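Local coordinates for protein ParA (PDB 3EZF) that probably binds and hydrolyses ATP to drive plasmid partition and regulates transcription when ADP is bound, through a winged helix-turn-helix DNA-binding domain, at residues N340-S345 and E385-A390; N231-L236 and E299-E304; I101-D106 and R144-I149; I152-Q157 and T176-M181. All coordinates share one frame; numbering follows the deposited sequence.

Contact 1. Residues N340-S345 and E385-A390. With SO4 (sulfate ion), chain E.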
# COMPACT_ATOMS: atom_id res chain seq x y z
N ASN A 340 4.71 12.21 -24.80
CA ASN A 340 4.03 11.07 -24.20
C ASN A 340 3.05 11.36 -23.06
O ASN A 340 2.36 10.45 -22.59
CB ASN A 340 5.05 10.02 -23.74
CG ASN A 340 5.60 9.20 -24.90
OD1 ASN A 340 4.84 8.58 -25.66
ND2 ASN A 340 6.93 9.17 -25.03
N ILE A 341 2.98 12.61 -22.60
CA ILE A 341 2.07 13.00 -21.52
C ILE A 341 0.65 13.17 -22.09
O ILE A 341 0.50 13.49 -23.27
CB ILE A 341 2.48 14.36 -20.90
CG1 ILE A 341 1.49 14.78 -19.80
CG2 ILE A 341 2.51 15.44 -21.97
CD1 ILE A 341 1.81 14.27 -18.41
N LEU A 342 -0.36 12.95 -21.26
CA LEU A 342 -1.75 13.11 -21.70
C LEU A 342 -2.05 14.60 -21.89
O LEU A 342 -1.22 15.45 -21.60
CB LEU A 342 -2.73 12.51 -20.68
CG LEU A 342 -3.34 11.14 -20.99
CD1 LEU A 342 -4.41 10.82 -19.97
CD2 LEU A 342 -3.94 11.13 -22.38
N ASP A 343 -3.25 14.89 -22.39
CA ASP A 343 -3.68 16.27 -22.63
C ASP A 343 -4.80 16.56 -21.66
O ASP A 343 -5.39 17.65 -21.67
CB ASP A 343 -4.18 16.43 -24.05
CG ASP A 343 -3.23 15.86 -25.06
OD1 ASP A 343 -2.11 16.40 -25.18
OD2 ASP A 343 -3.61 14.87 -25.72
N SER A 344 -5.12 15.56 -20.85
CA SER A 344 -6.15 15.68 -19.84
C SER A 344 -5.65 14.88 -18.65
O SER A 344 -4.94 13.88 -18.81
CB SER A 344 -7.48 15.12 -20.35
OG SER A 344 -8.52 16.06 -20.16
N SER A 345 -5.98 15.34 -17.45
CA SER A 345 -5.56 14.67 -16.24
C SER A 345 -6.80 14.11 -15.56
O SER A 345 -7.86 14.73 -15.57
CB SER A 345 -4.85 15.65 -15.31
OG SER A 345 -5.73 16.70 -14.93
N GLU A 385 -15.28 11.27 -17.19
CA GLU A 385 -15.67 10.75 -18.50
C GLU A 385 -14.70 11.22 -19.57
O GLU A 385 -14.17 10.42 -20.34
CB GLU A 385 -17.08 11.21 -18.85
CG GLU A 385 -18.16 10.72 -17.88
CD GLU A 385 -19.56 10.74 -18.49
OE1 GLU A 385 -20.54 10.44 -17.76
OE2 GLU A 385 -19.69 11.06 -19.70
N ARG A 386 -14.45 12.52 -19.60
CA ARG A 386 -13.54 13.08 -20.58
C ARG A 386 -12.13 12.52 -20.43
O ARG A 386 -11.35 12.48 -21.39
CB ARG A 386 -13.51 14.61 -20.46
CG ARG A 386 -13.56 15.11 -19.04
CD ARG A 386 -14.17 16.49 -18.99
NE ARG A 386 -15.47 16.51 -19.66
CZ ARG A 386 -16.25 17.59 -19.77
NH1 ARG A 386 -15.87 18.75 -19.24
NH2 ARG A 386 -17.40 17.51 -20.43
N PHE A 387 -11.80 12.07 -19.22
CA PHE A 387 -10.49 11.49 -18.97
C PHE A 387 -10.41 10.14 -19.67
O PHE A 387 -9.42 9.84 -20.34
CB PHE A 387 -10.28 11.28 -17.48
CG PHE A 387 -9.08 10.44 -17.18
CD1 PHE A 387 -7.80 10.95 -17.36
CD2 PHE A 387 -9.23 9.11 -16.77
CE1 PHE A 387 -6.68 10.15 -17.15
CE2 PHE A 387 -8.12 8.31 -16.56
CZ PHE A 387 -6.84 8.82 -16.75
N THR A 388 -11.44 9.32 -19.48
CA THR A 388 -11.52 8.02 -20.11
C THR A 388 -11.37 8.20 -21.62
O THR A 388 -10.46 7.64 -22.24
CB THR A 388 -12.87 7.35 -19.80
OG1 THR A 388 -13.06 7.29 -18.39
CG2 THR A 388 -12.92 5.95 -20.36
N LYS A 389 -12.26 8.99 -22.21
CA LYS A 389 -12.23 9.26 -23.64
C LYS A 389 -10.80 9.62 -24.04
O LYS A 389 -10.30 9.17 -25.08
CB LYS A 389 -13.17 10.42 -23.97
CG LYS A 389 -13.21 10.82 -25.45
CD LYS A 389 -14.10 9.88 -26.26
CE LYS A 389 -13.96 10.12 -27.75
NZ LYS A 389 -14.27 11.52 -28.13
N ALA A 390 -10.14 10.43 -23.21
CA ALA A 390 -8.77 10.88 -23.45
C ALA A 390 -7.80 9.70 -23.55
O ALA A 390 -6.99 9.59 -24.47
CB ALA A 390 -8.34 11.81 -22.34
S SO4 E . -14.19 10.04 -31.59
O1 SO4 E . -14.71 9.41 -32.81
O2 SO4 E . -13.21 11.08 -31.95
O3 SO4 E . -13.52 9.02 -30.75
O4 SO4 E . -15.30 10.65 -30.83

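Contact 2. Residues N231-L236 and E299-E304. Unlike the reference sequence in segment 231-236: Asn231 (reference Lys), Gln232 (reference Pro), Tyr233 (reference Ser), Ile235 (reference Val).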
# COMPACT_ATOMS: atom_id res chain seq x y z
N ASN A 231 11.24 -19.68 -19.13
CA ASN A 231 11.85 -18.40 -18.82
C ASN A 231 10.99 -17.69 -17.79
O ASN A 231 9.85 -17.33 -18.07
CB ASN A 231 11.95 -17.55 -20.08
CG ASN A 231 12.61 -16.21 -19.82
OD1 ASN A 231 13.55 -15.83 -20.52
ND2 ASN A 231 12.12 -15.49 -18.82
N GLN A 232 11.53 -17.46 -16.60
CA GLN A 232 10.76 -16.84 -15.53
C GLN A 232 10.10 -15.52 -15.84
O GLN A 232 9.19 -15.12 -15.13
CB GLN A 232 11.63 -16.66 -14.29
CG GLN A 232 12.76 -15.69 -14.50
CD GLN A 232 13.60 -15.51 -13.27
OE1 GLN A 232 14.78 -15.20 -13.36
NE2 GLN A 232 12.98 -15.70 -12.09
N TYR A 233 10.54 -14.84 -16.88
CA TYR A 233 9.96 -13.53 -17.20
C TYR A 233 9.07 -13.51 -18.43
O TYR A 233 8.70 -12.44 -18.92
CB TYR A 233 11.08 -12.48 -17.33
CG TYR A 233 11.90 -12.31 -16.05
CD1 TYR A 233 13.30 -12.23 -16.10
CD2 TYR A 233 11.28 -12.25 -14.80
CE1 TYR A 233 14.04 -12.10 -14.93
CE2 TYR A 233 12.02 -12.11 -13.62
CZ TYR A 233 13.40 -12.04 -13.69
OH TYR A 233 14.13 -11.91 -12.53
N GLU A 234 8.71 -14.68 -18.94
CA GLU A 234 7.85 -14.76 -20.11
C GLU A 234 6.62 -15.59 -19.79
O GLU A 234 5.79 -15.84 -20.67
CB GLU A 234 8.57 -15.40 -21.29
CG GLU A 234 9.84 -14.69 -21.73
CD GLU A 234 10.47 -15.30 -22.99
OE1 GLU A 234 10.12 -16.44 -23.35
OE2 GLU A 234 11.32 -14.64 -23.62
N ILE A 235 6.49 -16.03 -18.54
CA ILE A 235 5.34 -16.85 -18.15
C ILE A 235 4.01 -16.13 -18.34
O ILE A 235 3.09 -16.70 -18.91
CB ILE A 235 5.41 -17.29 -16.67
CG1 ILE A 235 6.81 -17.80 -16.32
CG2 ILE A 235 4.39 -18.39 -16.44
CD1 ILE A 235 7.32 -18.90 -17.22
N LEU A 236 3.92 -14.89 -17.88
CA LEU A 236 2.68 -14.10 -18.00
C LEU A 236 2.15 -14.07 -19.44
O LEU A 236 0.97 -14.23 -19.66
CB LEU A 236 2.89 -12.66 -17.50
CG LEU A 236 1.70 -11.82 -16.99
CD1 LEU A 236 2.05 -10.36 -17.10
CD2 LEU A 236 0.45 -12.09 -17.78
N GLU A 299 16.37 -3.92 -18.83
CA GLU A 299 17.64 -4.54 -19.19
C GLU A 299 17.70 -5.98 -18.70
O GLU A 299 18.11 -6.87 -19.45
CB GLU A 299 18.82 -3.72 -18.65
CG GLU A 299 19.33 -2.67 -19.62
CD GLU A 299 20.64 -2.04 -19.17
OE1 GLU A 299 21.21 -1.23 -19.93
OE2 GLU A 299 21.09 -2.35 -18.04
N GLN A 300 17.29 -6.22 -17.46
CA GLN A 300 17.30 -7.58 -16.93
C GLN A 300 16.55 -8.50 -17.89
O GLN A 300 16.98 -9.63 -18.14
CB GLN A 300 16.63 -7.65 -15.56
CG GLN A 300 17.26 -6.79 -14.51
CD GLN A 300 16.73 -7.11 -13.13
OE1 GLN A 300 16.98 -6.38 -12.17
NE2 GLN A 300 16.00 -8.21 -13.03
N LEU A 301 15.44 -8.01 -18.43
CA LEU A 301 14.66 -8.78 -19.37
C LEU A 301 15.49 -9.10 -20.59
O LEU A 301 15.17 -10.02 -21.34
CB LEU A 301 13.42 -8.00 -19.79
CG LEU A 301 12.31 -7.86 -18.76
CD1 LEU A 301 11.23 -6.94 -19.30
CD2 LEU A 301 11.74 -9.23 -18.44
N GLU A 302 16.56 -8.34 -20.82
CA GLU A 302 17.42 -8.60 -21.96
C GLU A 302 18.40 -9.72 -21.64
O GLU A 302 18.65 -10.60 -22.48
CB GLU A 302 18.19 -7.34 -22.35
CG GLU A 302 17.35 -6.18 -22.86
CD GLU A 302 18.23 -5.02 -23.31
OE1 GLU A 302 17.69 -3.95 -23.67
OE2 GLU A 302 19.47 -5.18 -23.31
N GLU A 303 18.96 -9.71 -20.43
CA GLU A 303 19.91 -10.74 -20.02
C GLU A 303 19.27 -12.11 -19.86
O GLU A 303 19.93 -13.13 -20.03
CB GLU A 303 20.59 -10.36 -18.70
CG GLU A 303 21.36 -9.06 -18.75
CD GLU A 303 21.89 -8.68 -17.39
OE1 GLU A 303 22.84 -9.34 -16.92
OE2 GLU A 303 21.35 -7.72 -16.80
N GLU A 304 17.98 -12.12 -19.52
CA GLU A 304 17.27 -13.37 -19.33
C GLU A 304 16.80 -13.90 -20.69
O GLU A 304 16.11 -14.93 -20.76
CB GLU A 304 16.08 -13.15 -18.40
CG GLU A 304 15.62 -14.40 -17.65
CD GLU A 304 16.49 -14.70 -16.43
OE1 GLU A 304 16.22 -15.73 -15.76
OE2 GLU A 304 17.42 -13.90 -16.15

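Contact 3. Residues I101-D106 and R144-I149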
# COMPACT_ATOMS: atom_id res chain seq x y z
N ILE A 101 -22.36 -1.41 -37.40
CA ILE A 101 -21.24 -0.53 -37.07
C ILE A 101 -20.15 -1.39 -36.43
O ILE A 101 -20.33 -1.94 -35.34
CB ILE A 101 -21.66 0.57 -36.08
CG1 ILE A 101 -22.73 1.45 -36.72
CG2 ILE A 101 -20.46 1.40 -35.68
CD1 ILE A 101 -23.42 2.36 -35.74
N PRO A 102 -19.00 -1.50 -37.10
CA PRO A 102 -17.88 -2.32 -36.59
C PRO A 102 -17.54 -2.14 -35.12
O PRO A 102 -17.51 -1.01 -34.60
CB PRO A 102 -16.73 -1.93 -37.52
CG PRO A 102 -17.05 -0.53 -37.90
CD PRO A 102 -18.54 -0.61 -38.17
N LYS A 103 -17.28 -3.26 -34.44
CA LYS A 103 -16.89 -3.28 -33.02
C LYS A 103 -15.38 -3.14 -32.94
O LYS A 103 -14.67 -3.33 -33.92
CB LYS A 103 -17.28 -4.60 -32.36
CG LYS A 103 -18.75 -4.87 -32.26
CD LYS A 103 -19.01 -6.36 -32.13
CE LYS A 103 -20.51 -6.69 -32.14
NZ LYS A 103 -21.26 -6.11 -30.99
N TYR A 104 -14.88 -2.85 -31.75
CA TYR A 104 -13.45 -2.69 -31.56
C TYR A 104 -12.67 -3.95 -31.96
O TYR A 104 -11.54 -3.87 -32.44
CB TYR A 104 -13.15 -2.33 -30.10
CG TYR A 104 -11.72 -1.93 -29.90
CD1 TYR A 104 -10.74 -2.90 -29.66
CD2 TYR A 104 -11.33 -0.59 -29.99
CE1 TYR A 104 -9.40 -2.54 -29.52
CE2 TYR A 104 -10.00 -0.23 -29.85
CZ TYR A 104 -9.03 -1.21 -29.61
OH TYR A 104 -7.71 -0.86 -29.48
N ARG A 105 -13.30 -5.10 -31.79
CA ARG A 105 -12.66 -6.36 -32.14
C ARG A 105 -12.65 -6.61 -33.66
O ARG A 105 -12.21 -7.65 -34.13
CB ARG A 105 -13.38 -7.52 -31.45
CG ARG A 105 -14.68 -7.87 -32.11
CD ARG A 105 -15.51 -8.79 -31.27
NE ARG A 105 -16.05 -8.11 -30.10
CZ ARG A 105 -16.98 -8.64 -29.31
NH1 ARG A 105 -17.44 -9.85 -29.58
NH2 ARG A 105 -17.44 -7.98 -28.25
N ASP A 106 -13.16 -5.65 -34.44
CA ASP A 106 -13.19 -5.81 -35.89
C ASP A 106 -12.11 -4.95 -36.56
O ASP A 106 -11.82 -5.10 -37.75
CB ASP A 106 -14.57 -5.40 -36.43
CG ASP A 106 -15.67 -6.37 -36.01
OD1 ASP A 106 -16.66 -5.93 -35.40
OD2 ASP A 106 -15.54 -7.58 -36.29
N ARG A 144 -20.27 1.67 -28.72
CA ARG A 144 -20.24 1.16 -30.08
C ARG A 144 -19.05 0.23 -30.29
O ARG A 144 -18.95 -0.43 -31.33
CB ARG A 144 -20.10 2.32 -31.05
CG ARG A 144 -19.00 3.28 -30.65
CD ARG A 144 -18.57 4.14 -31.81
NE ARG A 144 -18.02 3.32 -32.88
CZ ARG A 144 -17.48 3.82 -33.98
NH1 ARG A 144 -17.42 5.14 -34.14
NH2 ARG A 144 -17.00 2.99 -34.90
N HIS A 145 -18.13 0.20 -29.33
CA HIS A 145 -16.95 -0.64 -29.43
C HIS A 145 -17.14 -2.01 -28.81
O HIS A 145 -16.39 -2.92 -29.10
CB HIS A 145 -15.74 0.04 -28.77
CG HIS A 145 -15.35 1.34 -29.39
ND1 HIS A 145 -15.01 1.45 -30.72
CD2 HIS A 145 -15.23 2.58 -28.86
CE1 HIS A 145 -14.71 2.72 -30.99
NE2 HIS A 145 -14.84 3.42 -29.88
N ASP A 146 -18.15 -2.16 -27.96
CA ASP A 146 -18.41 -3.45 -27.31
C ASP A 146 -17.07 -3.91 -26.74
O ASP A 146 -16.68 -5.05 -26.92
CB ASP A 146 -18.91 -4.47 -28.33
CG ASP A 146 -19.66 -5.64 -27.69
OD1 ASP A 146 -19.58 -5.79 -26.46
OD2 ASP A 146 -20.33 -6.40 -28.42
N LEU A 147 -16.38 -3.00 -26.07
CA LEU A 147 -15.07 -3.28 -25.47
C LEU A 147 -15.04 -4.46 -24.50
O LEU A 147 -15.93 -4.61 -23.65
CB LEU A 147 -14.57 -2.01 -24.77
CG LEU A 147 -13.35 -1.31 -25.37
CD1 LEU A 147 -13.44 -1.29 -26.88
CD2 LEU A 147 -13.24 0.10 -24.79
N ARG A 148 -14.03 -5.31 -24.65
CA ARG A 148 -13.82 -6.48 -23.80
C ARG A 148 -12.52 -6.23 -23.04
O ARG A 148 -11.43 -6.29 -23.62
CB ARG A 148 -13.67 -7.73 -24.65
CG ARG A 148 -14.86 -8.05 -25.52
CD ARG A 148 -14.49 -9.17 -26.48
NE ARG A 148 -13.29 -8.84 -27.25
CZ ARG A 148 -12.69 -9.66 -28.10
NH1 ARG A 148 -13.17 -10.88 -28.30
NH2 ARG A 148 -11.62 -9.26 -28.77
N ILE A 149 -12.64 -5.97 -21.74
CA ILE A 149 -11.51 -5.63 -20.88
C ILE A 149 -11.18 -6.64 -19.77
O ILE A 149 -12.06 -7.11 -19.03
CB ILE A 149 -11.76 -4.25 -20.23
CG1 ILE A 149 -12.03 -3.22 -21.33
CG2 ILE A 149 -10.57 -3.84 -19.38
CD1 ILE A 149 -12.22 -1.78 -20.82

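Contact 4. Residues I152-Q157 and T176-M181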
# COMPACT_ATOMS: atom_id res chain seq x y z
N ILE A 152 -5.85 -8.23 -15.03
CA ILE A 152 -5.06 -9.23 -14.33
C ILE A 152 -4.36 -8.58 -13.14
O ILE A 152 -3.48 -7.74 -13.31
CB ILE A 152 -4.00 -9.86 -15.26
CG1 ILE A 152 -4.69 -10.71 -16.33
CG2 ILE A 152 -3.01 -10.68 -14.44
CD1 ILE A 152 -3.93 -10.82 -17.62
N ASP A 153 -4.76 -8.99 -11.95
CA ASP A 153 -4.22 -8.46 -10.70
C ASP A 153 -2.98 -9.22 -10.25
O ASP A 153 -3.09 -10.37 -9.80
CB ASP A 153 -5.29 -8.55 -9.61
CG ASP A 153 -4.94 -7.76 -8.38
OD1 ASP A 153 -3.93 -7.04 -8.38
OD2 ASP A 153 -5.71 -7.87 -7.40
N LEU A 154 -1.81 -8.60 -10.39
CA LEU A 154 -0.56 -9.23 -9.98
C LEU A 154 0.02 -8.48 -8.76
O LEU A 154 1.19 -8.63 -8.41
CB LEU A 154 0.45 -9.20 -11.13
CG LEU A 154 0.80 -10.52 -11.81
CD1 LEU A 154 0.97 -11.60 -10.76
CD2 LEU A 154 -0.32 -10.91 -12.73
N ASP A 155 -0.82 -7.65 -8.16
CA ASP A 155 -0.44 -6.90 -6.97
C ASP A 155 -0.73 -7.77 -5.75
O ASP A 155 -1.85 -8.24 -5.56
CB ASP A 155 -1.26 -5.62 -6.88
CG ASP A 155 -1.00 -4.85 -5.62
OD1 ASP A 155 -1.63 -3.78 -5.43
OD2 ASP A 155 -0.17 -5.32 -4.81
N PRO A 156 0.30 -8.00 -4.92
CA PRO A 156 0.12 -8.82 -3.71
C PRO A 156 -1.05 -8.36 -2.82
O PRO A 156 -1.79 -9.19 -2.28
CB PRO A 156 1.47 -8.71 -3.01
CG PRO A 156 2.44 -8.56 -4.19
CD PRO A 156 1.71 -7.58 -5.09
N GLN A 157 -1.21 -7.05 -2.68
CA GLN A 157 -2.28 -6.49 -1.84
C GLN A 157 -3.68 -6.74 -2.34
O GLN A 157 -4.64 -6.59 -1.59
CB GLN A 157 -2.08 -4.98 -1.65
CG GLN A 157 -1.08 -4.63 -0.56
CD GLN A 157 0.35 -5.01 -0.93
OE1 GLN A 157 0.63 -6.16 -1.27
NE2 GLN A 157 1.25 -4.04 -0.85
N THR A 176 -5.42 -17.27 -8.11
CA THR A 176 -4.78 -15.99 -8.33
C THR A 176 -3.98 -16.07 -9.62
O THR A 176 -3.72 -17.16 -10.14
CB THR A 176 -3.83 -15.62 -7.19
OG1 THR A 176 -2.76 -16.57 -7.13
CG2 THR A 176 -4.56 -15.57 -5.86
N ALA A 177 -3.59 -14.91 -10.14
CA ALA A 177 -2.82 -14.82 -11.38
C ALA A 177 -1.44 -15.47 -11.22
O ALA A 177 -0.96 -16.17 -12.11
CB ALA A 177 -2.66 -13.35 -11.78
N ALA A 178 -0.82 -15.25 -10.06
CA ALA A 178 0.48 -15.84 -9.80
C ALA A 178 0.39 -17.36 -9.86
O ALA A 178 1.25 -18.02 -10.42
CB ALA A 178 0.98 -15.39 -8.44
N GLN A 179 -0.68 -17.89 -9.28
CA GLN A 179 -0.92 -19.32 -9.26
C GLN A 179 -1.26 -19.84 -10.66
O GLN A 179 -0.70 -20.85 -11.10
CB GLN A 179 -2.03 -19.64 -8.27
CG GLN A 179 -1.68 -19.31 -6.82
CD GLN A 179 -2.90 -19.26 -5.90
OE1 GLN A 179 -2.79 -18.85 -4.74
NE2 GLN A 179 -4.06 -19.67 -6.41
N ALA A 180 -2.16 -19.16 -11.37
CA ALA A 180 -2.54 -19.58 -12.71
C ALA A 180 -1.33 -19.69 -13.63
O ALA A 180 -1.24 -20.61 -14.44
CB ALA A 180 -3.53 -18.62 -13.29
N MET A 181 -0.38 -18.78 -13.49
CA MET A 181 0.81 -18.81 -14.33
C MET A 181 1.64 -20.06 -14.07
O MET A 181 2.21 -20.64 -14.99
CB MET A 181 1.68 -17.60 -14.05
CG MET A 181 1.04 -16.27 -14.35
SD MET A 181 2.05 -14.87 -13.67
CE MET A 181 3.25 -14.77 -14.91
O HOH W 1 -1.94 -12.79 -8.62

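Contact 1. Residues N340-S345 and E385-A390
Leu342 and Phe387 meet nearly at a right angle, the CD1 branch of the leucine touching the ring at CE1 (3.7 Å). CG of Phe387 is anti to the backbone N (chi1 168°), and the ring meets the loop through CD1 and CE1. The other leucine branch, CD2, reaches the next turn of the helix, 4.0 Å from Ala390 O. Ring atom CD1 of Phe387 has its own neighbours in the loop: Ser345 C lies obliquely at 3.8 Å, and Ser344 O sits at the ring edge, near its plane. A turn further on, Ser344 CB rests on Ala390 CB at 4.0 Å, a small contact between two short side chains. The case illustrates how a P-loop NTPase sheet is covered at its margin: the loop follows helix 324-337 beside edge strand 312-317, and helix 378-400 closes over both, with Phe316 of that strand edge-to-face against Phe387. A salt bridge from Asp343 to Arg394 adds a polar tie to the same helix. Lys389 takes another course. Its CG is also anti to the backbone N (chi1 179°), but the chain bends twice beyond it, and NZ donates to O4 of a sulfate ion (3.0 Å), probably picked up from the crystallisation liquor.

Contact 2. Residues N231-L236 and E299-E304
Tyr233 packs against two side chains of helix 294-303 and its end, Leu301 at the root of the ring and Glu304 crossing it at about a right angle at CD1. Leu301 CD2 is 3.5 Å from Tyr233 CB and comes obliquely to the ring, while Tyr233 CD1 meets Glu304 CG, also at 3.5 Å. The tyrosine CG stands anti to its carbonyl carbon (chi1 -60°), which sets it beside the backbone N. Within its own segment, Gln232 CG sits over the centre of that ring, 3.5 Å above the plane. The CG of Glu304 that touches the tyrosine is anti to the backbone N (chi1 -155°), and the chain then bends at chi2. Carboxylate and ring planes are 59° apart. The side chain of Gln232 crosses Glu304 at about a right angle, and that of Asn231 also packs on it. The two segments lead into helix 235-241 and out of helix 294-303, both part of the P-loop NTPase domain. Leu264 of helix 261-267 touches Tyr233, Gln300 and Leu301 alike, and Gln232 O accepts from Asn265 and Trp219. The chemistry at the ring is therefore that of carbon packing: a leucine methyl and the methylene portion of a glutamate lie against the tyrosine, which implies that even an acidic side chain can act through its carbons in a contact at the protein surface.

Contact 3. Residues I101-D106 and R144-I149
Tyr104 N donates to His145 O (3.1 Å, N-H...acceptor angle 162°), and Lys103, Arg105 and Asp146 form a salt-bridge network nearby. The two loops run nearly parallel where they touch: 101-106 leads from helix 89-98, the last helix before the NTPase sheet, to strand 112-116, whereas the loop at 144-149 comes from helix 129-138 and enters strand 149-153. The pairing thus seats the connection from the DNA-binding region against the P-loop NTPase fold. The close-packed part surrounds Tyr104. Its CB meets Leu147 CD1 at 3.4 Å and His145 CB at 3.8 Å. CG stands anti to the backbone N (chi1 -170°), and the OH is hydrogen-bonded to Arg399 and Glu396 of helix 378-400. Looser packing marks the other end, where Pro102 is exposed and the side chains of Ile101 and Arg144 cross at about a right angle, Ile101 CG2 3.9 Å from Arg144 NH2. On the charged flank Arg105 is layered between neighbours: Lys103 CD lies over one guanidinium face and Arg148 CD over the opposite one. The guanidinium planes of Arg105 and Arg148 are only 13° apart with centres 4.6 Å from each other, a stack of like charges probably eased by Asp146 and by the salt bridge of Arg148 to Asp249. Asp146 also pairs through OD1 with Arg137. Its other oxygen, OD2, receives Lys103 NZ at 2.7 Å on the anti lone pair. OD2 lies well out of the guanidinium plane of Arg105, 3.3 Å from NH2, making that pair one of charges alone; Arg105 NH2 donates weakly to Asp146 O instead.

Contact 4. Residues I152-Q157 and T176-M181
Ala177 points its CB at Ile152-Leu154 and is met there by three partners: Leu154 CD2 at 3.5 Å, Asp153 O at 3.6 Å and Ile152 CG2 at 3.8 Å. The isoleucine presents this methyl because CG2 stands anti to its backbone N, whereas Leu154, two residues on, splits its branches, CD2 going to Ala177 and CD1 toward Ala178 CB (4.4 Å). The alanine methyl thus abuts two branched side chains, both on its strand-facing side, a compact example of a helix start laid against a strand and the loop that follows it. A water adds a polar link beside it, donating to Asp153 O (2.9 Å) and accepting from Ala178 N (3.1 Å). Thr176 is the N-cap of the helix: its OG1 accepts from Gln179 N and is also bonded to Asp212. The strand runs on into Asp-Leu-Asp-Pro-Gln, consistent with the Walker A' motif of ParA-type ATPases, and Asx turns shape this piece. Asp153 OD1 accepts from Asp155 N, and Asp155 OD2 from Gln157 N, the latter donor 63° out of the carboxylate plane. Asp153 OD2 is bonded to Thr161, and His258 of the second subunit packs on Pro156 and Gln157. Across the contact the chemistry is apolar apart from the water, which implies that buried methyl packing fits the helix to the strand while the water serves a backbone carbonyl and a first-turn N-H together.

How the contacts relate
Contact 4 is buried and contact 2 lies at the surface, while contacts 1 and 3 are intermediate in burial. The chemistry follows: methyl packing of alanine, isoleucine and leucine with one water in contact 4, an aromatic ring against a leucine and the carbons of a glutamate in contact 2, a phenylalanine flanked by a loop in contact 1, and charges and stacked guanidinium groups in contact 3. Contacts 2 and 4 touch, Met181 O lying 3.5 Å from Ile235 CG2, so helices 177-182 and 235-241 pack together. Strand 149-153 ties contact 3 to contact 4, on opposite sides of the chain's centre. Helix 378-400 serves contacts 1 and 3, whose nearest atoms are about 7 Å apart.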